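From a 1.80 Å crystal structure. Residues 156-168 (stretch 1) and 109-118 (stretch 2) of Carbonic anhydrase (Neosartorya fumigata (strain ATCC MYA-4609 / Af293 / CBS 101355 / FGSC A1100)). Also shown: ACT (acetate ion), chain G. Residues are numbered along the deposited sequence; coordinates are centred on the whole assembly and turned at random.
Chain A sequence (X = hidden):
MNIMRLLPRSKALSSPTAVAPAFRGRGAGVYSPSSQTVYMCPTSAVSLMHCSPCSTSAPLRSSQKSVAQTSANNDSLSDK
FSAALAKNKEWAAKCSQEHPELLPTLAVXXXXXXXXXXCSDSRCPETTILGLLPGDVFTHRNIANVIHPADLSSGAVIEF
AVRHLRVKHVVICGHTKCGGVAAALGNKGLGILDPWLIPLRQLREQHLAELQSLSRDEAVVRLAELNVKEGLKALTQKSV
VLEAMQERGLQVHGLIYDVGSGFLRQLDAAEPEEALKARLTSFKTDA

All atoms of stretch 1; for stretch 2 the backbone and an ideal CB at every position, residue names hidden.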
# COMPACT_ATOMS: atom_id res chain seq x y z
N ALA A 156 9.89 4.57 2.24
CA ALA A 156 10.60 4.57 3.54
C ALA A 156 12.11 4.38 3.32
O ALA A 156 12.91 5.08 3.99
CB ALA A 156 9.98 3.55 4.44
N VAL A 157 12.51 3.50 2.41
CA VAL A 157 13.94 3.30 2.10
C VAL A 157 14.53 4.63 1.61
O VAL A 157 15.65 5.00 2.06
CB VAL A 157 14.14 2.18 1.08
CG1 VAL A 157 15.53 2.24 0.46
CG2 VAL A 157 13.83 0.82 1.70
N ILE A 158 13.85 5.28 0.67
CA ILE A 158 14.38 6.52 0.03
C ILE A 158 14.49 7.61 1.10
O ILE A 158 15.54 8.27 1.16
CB ILE A 158 13.51 6.92 -1.16
CG1 ILE A 158 13.68 5.89 -2.27
CG2 ILE A 158 13.80 8.36 -1.58
CD1 ILE A 158 12.63 5.88 -3.33
N GLU A 159 13.48 7.75 1.96
CA GLU A 159 13.49 8.75 3.05
C GLU A 159 14.69 8.49 3.96
O GLU A 159 15.45 9.46 4.27
CB GLU A 159 12.17 8.71 3.80
CG GLU A 159 12.11 9.61 5.03
CD GLU A 159 12.09 11.12 4.77
OE1 GLU A 159 11.76 11.54 3.66
OE2 GLU A 159 12.39 11.83 5.70
N PHE A 160 14.89 7.23 4.38
CA PHE A 160 15.97 6.88 5.33
C PHE A 160 17.33 7.14 4.67
O PHE A 160 18.19 7.81 5.28
CB PHE A 160 15.83 5.45 5.81
CG PHE A 160 16.66 5.17 7.03
CD1 PHE A 160 18.00 4.85 6.93
CD2 PHE A 160 16.07 5.17 8.29
CE1 PHE A 160 18.76 4.60 8.05
CE2 PHE A 160 16.84 4.91 9.42
CZ PHE A 160 18.17 4.61 9.30
N ALA A 161 17.53 6.66 3.44
CA ALA A 161 18.83 6.78 2.75
C ALA A 161 19.15 8.28 2.52
O ALA A 161 20.31 8.69 2.72
CB ALA A 161 18.81 6.04 1.46
N VAL A 162 18.19 9.03 2.01
CA VAL A 162 18.45 10.40 1.52
C VAL A 162 18.52 11.37 2.70
O VAL A 162 19.49 12.15 2.77
CB VAL A 162 17.44 10.84 0.45
CG1 VAL A 162 17.69 12.28 0.05
CG2 VAL A 162 17.54 9.95 -0.77
N ARG A 163 17.57 11.32 3.63
CA ARG A 163 17.51 12.33 4.71
C ARG A 163 18.45 11.92 5.85
O ARG A 163 19.16 12.80 6.37
CB ARG A 163 16.09 12.53 5.24
CG ARG A 163 15.99 13.57 6.36
CD ARG A 163 14.56 13.91 6.74
NE ARG A 163 13.77 14.38 5.60
CZ ARG A 163 13.85 15.63 5.09
NH1 ARG A 163 14.71 16.51 5.59
NH2 ARG A 163 13.11 16.00 4.06
N HIS A 164 18.44 10.65 6.26
CA HIS A 164 19.09 10.20 7.50
C HIS A 164 20.54 9.76 7.21
O HIS A 164 21.43 10.25 7.89
CB HIS A 164 18.22 9.19 8.22
CG HIS A 164 16.94 9.81 8.65
ND1 HIS A 164 16.90 10.77 9.64
CD2 HIS A 164 15.67 9.66 8.21
CE1 HIS A 164 15.64 11.15 9.82
NE2 HIS A 164 14.87 10.48 8.94
N LEU A 165 20.81 8.94 6.20
CA LEU A 165 22.19 8.53 5.91
C LEU A 165 22.87 9.54 4.97
O LEU A 165 24.10 9.46 4.83
CB LEU A 165 22.17 7.12 5.29
CG LEU A 165 21.61 6.02 6.22
CD1 LEU A 165 21.65 4.67 5.51
CD2 LEU A 165 22.37 5.96 7.55
N ARG A 166 22.12 10.41 4.30
CA ARG A 166 22.65 11.43 3.36
C ARG A 166 23.53 10.77 2.30
O ARG A 166 24.67 11.23 2.02
CB ARG A 166 23.38 12.53 4.14
CG ARG A 166 22.46 13.34 5.04
CD ARG A 166 23.20 14.38 5.89
NE ARG A 166 23.95 15.31 5.06
CZ ARG A 166 23.45 16.39 4.45
NH1 ARG A 166 22.17 16.69 4.57
NH2 ARG A 166 24.25 17.16 3.71
N VAL A 167 23.01 9.74 1.64
CA VAL A 167 23.73 9.12 0.51
C VAL A 167 24.00 10.19 -0.55
O VAL A 167 23.19 11.14 -0.68
CB VAL A 167 22.94 7.92 -0.07
CG1 VAL A 167 22.82 6.80 0.94
CG2 VAL A 167 21.56 8.32 -0.57
N LYS A 168 25.05 10.02 -1.32
CA LYS A 168 25.41 10.96 -2.40
C LYS A 168 24.84 10.48 -3.73
O LYS A 168 24.75 11.31 -4.67
CB LYS A 168 26.94 11.07 -2.47
CG LYS A 168 27.59 11.70 -1.25
CD LYS A 168 29.04 12.10 -1.48
CE LYS A 168 29.65 12.74 -0.25
NZ LYS A 168 29.50 11.86 0.93
N UNK A 109 28.58 2.41 13.30
CA UNK A 109 27.54 3.07 12.48
C UNK A 109 27.84 2.92 11.01
O UNK A 109 29.04 2.89 10.64
CB UNK A 109 27.42 4.55 12.83
N UNK A 110 26.80 2.77 10.19
CA UNK A 110 26.98 2.70 8.73
C UNK A 110 27.06 4.11 8.15
O UNK A 110 26.34 5.00 8.66
CB UNK A 110 25.84 1.92 8.08
N UNK A 111 27.81 4.27 7.08
CA UNK A 111 27.96 5.53 6.31
C UNK A 111 28.02 5.22 4.83
O UNK A 111 28.93 5.65 4.13
CB UNK A 111 29.21 6.30 6.74
N UNK A 112 27.05 4.48 4.25
CA UNK A 112 27.10 4.21 2.82
C UNK A 112 26.86 5.50 2.05
O UNK A 112 26.06 6.31 2.48
CB UNK A 112 26.07 3.15 2.43
N UNK A 113 27.46 5.61 0.89
CA UNK A 113 27.28 6.79 0.01
C UNK A 113 26.31 6.47 -1.13
O UNK A 113 26.02 7.39 -1.93
CB UNK A 113 28.62 7.25 -0.56
N UNK A 114 25.88 5.20 -1.23
CA UNK A 114 25.06 4.69 -2.36
C UNK A 114 23.78 4.07 -1.79
O UNK A 114 23.88 3.22 -0.87
CB UNK A 114 25.83 3.66 -3.19
N UNK A 115 22.64 4.49 -2.34
CA UNK A 115 21.36 3.75 -2.26
C UNK A 115 21.20 3.01 -3.57
O UNK A 115 21.20 3.66 -4.64
CB UNK A 115 20.17 4.68 -2.00
N UNK A 116 21.02 1.69 -3.50
CA UNK A 116 20.76 0.83 -4.67
C UNK A 116 19.31 0.38 -4.63
O UNK A 116 18.90 -0.16 -3.60
CB UNK A 116 21.70 -0.38 -4.70
N UNK A 117 18.57 0.63 -5.69
CA UNK A 117 17.21 0.08 -5.91
C UNK A 117 17.34 -0.86 -7.10
O UNK A 117 17.64 -0.39 -8.23
CB UNK A 117 16.17 1.17 -6.16
N UNK A 118 17.23 -2.15 -6.85
CA UNK A 118 17.31 -3.14 -7.92
C UNK A 118 16.28 -4.25 -7.80
O UNK A 118 15.36 -4.19 -6.96
CB UNK A 118 18.71 -3.76 -7.95
C ACT G . 18.54 0.41 8.99
O ACT G . 19.38 0.89 8.28
OXT ACT G . 18.97 -0.58 9.95
CH3 ACT G . 17.07 0.74 8.89

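Strand 114-118 runs nearly antiparallel to helix 156-164, their axes 166° apart and 9.2 Å at closest approach, so its positions are read against a helix going the other way.

Position 109 has phi 171°, on the positive side, where a residue without a CB is most at ease, and stretch 1 is out of reach. It is Gly109, just after a helix.

At 110 the CB points sideways, 5.3 Å from Leu165 CD2, with the Phe160 ring and the acetate farther along. A long side chain is needed, either apolar or ending in a donor for the acetate; lysine, arginine, glutamine or methionine could serve. Gln110 extends so that its NE2 lies 3.9 Å from Leu165 CD1 and donates to acetate O at 3.0 Å, while the acetate CH3 sits over one face of Phe160.

Position 111 points away into space free of stretch 1, so the contact asks little of it; it is His111.

At 112, phi -69° and psi 149° admit proline, and Leu165 and Val167 offer apolar surface; valine or leucine would also suit. Pro112 sets its CG 3.9 Å from Leu165 CD1. Its carbonyl and that of Leu165 both accept from one water, at 2.7 Å from Pro112 O and 2.6 Å from Leu165 O.

Position 113 makes the one direct hydrogen bond across the stretches through its backbone: Lys168 N donates to the carbonyl O of 113 at 2.9 Å, a link any residue could supply. The CB lies sideways, 4.6 Å from Lys168 N, and the lysine's charge favours an acid, though a polar amide would be reasonable. Glu113 brings OE1 to 3.8 Å from Lys168 NZ, a long salt bridge, and the same OE1 lies 3.7 Å from Lys168 CD.

The strand begins at 114, whose CB points away; stretch 1 barely constrains it, and it is Ile114.

Position 115 faces the helix, its CB 4.0 Å from Ala161 CB and 4.2 Å from Val167 CG2. The small alanine leaves room for a medium-sized apolar chain; leucine, isoleucine or methionine are candidates. Leu115 fits, with CD1 3.6 Å from Val157 CG1 and CD2 3.8 Å from Ala161 CB and 4.1 Å from Ile158 CG1.

Strand alternation turns 116 away again, and Trp116 makes no contact here.

At 117 the CB points back toward the helix but nothing lies within 5.5 Å, so a contact would need a chain reaching well beyond CB; isoleucine, leucine or methionine could make one. Ile117 does, its CD1 4.1 Å from Ile158 CD1.

Position 118 is beyond reach: Gly118.

Stretch 2, residues 109-118: GQHPEILWIG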
# COMPACT_ATOMS: atom_id res chain seq x y z
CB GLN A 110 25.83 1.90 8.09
CG GLN A 110 24.50 2.65 8.12
CD GLN A 110 23.38 1.85 7.49
OE1 GLN A 110 23.54 1.28 6.40
NE2 GLN A 110 22.23 1.91 8.14
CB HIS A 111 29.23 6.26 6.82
CG HIS A 111 29.08 6.73 8.22
ND1 HIS A 111 29.54 5.99 9.30
CD2 HIS A 111 28.48 7.82 8.75
CE1 HIS A 111 29.24 6.61 10.43
NE2 HIS A 111 28.60 7.74 10.12
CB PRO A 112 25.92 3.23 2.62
CG PRO A 112 24.98 3.60 3.69
CD PRO A 112 25.84 3.95 4.88
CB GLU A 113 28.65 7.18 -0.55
CG GLU A 113 29.65 7.50 0.53
CD GLU A 113 30.86 8.34 0.08
OE1 GLU A 113 30.84 8.94 -1.05
OE2 GLU A 113 31.80 8.40 0.87
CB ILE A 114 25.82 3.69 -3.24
CG1 ILE A 114 27.10 4.33 -3.83
CG2 ILE A 114 24.90 3.15 -4.33
CD1 ILE A 114 28.01 3.37 -4.53
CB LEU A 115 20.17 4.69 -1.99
CG LEU A 115 18.78 4.06 -2.26
CD1 LEU A 115 18.54 2.86 -1.35
CD2 LEU A 115 17.68 5.08 -2.07
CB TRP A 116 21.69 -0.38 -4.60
CG TRP A 116 21.52 -1.42 -5.65
CD1 TRP A 116 20.63 -2.46 -5.66
CD2 TRP A 116 22.31 -1.56 -6.83
NE1 TRP A 116 20.84 -3.25 -6.75
CE2 TRP A 116 21.88 -2.73 -7.49
CE3 TRP A 116 23.38 -0.84 -7.37
CZ2 TRP A 116 22.45 -3.18 -8.66
CZ3 TRP A 116 23.94 -1.29 -8.54
CH2 TRP A 116 23.49 -2.44 -9.17
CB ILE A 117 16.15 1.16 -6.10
CG1 ILE A 117 16.10 2.12 -4.91
CG2 ILE A 117 14.81 0.47 -6.34
CD1 ILE A 117 15.32 3.39 -5.12
O HOH W 1 25.95 7.62 4.79
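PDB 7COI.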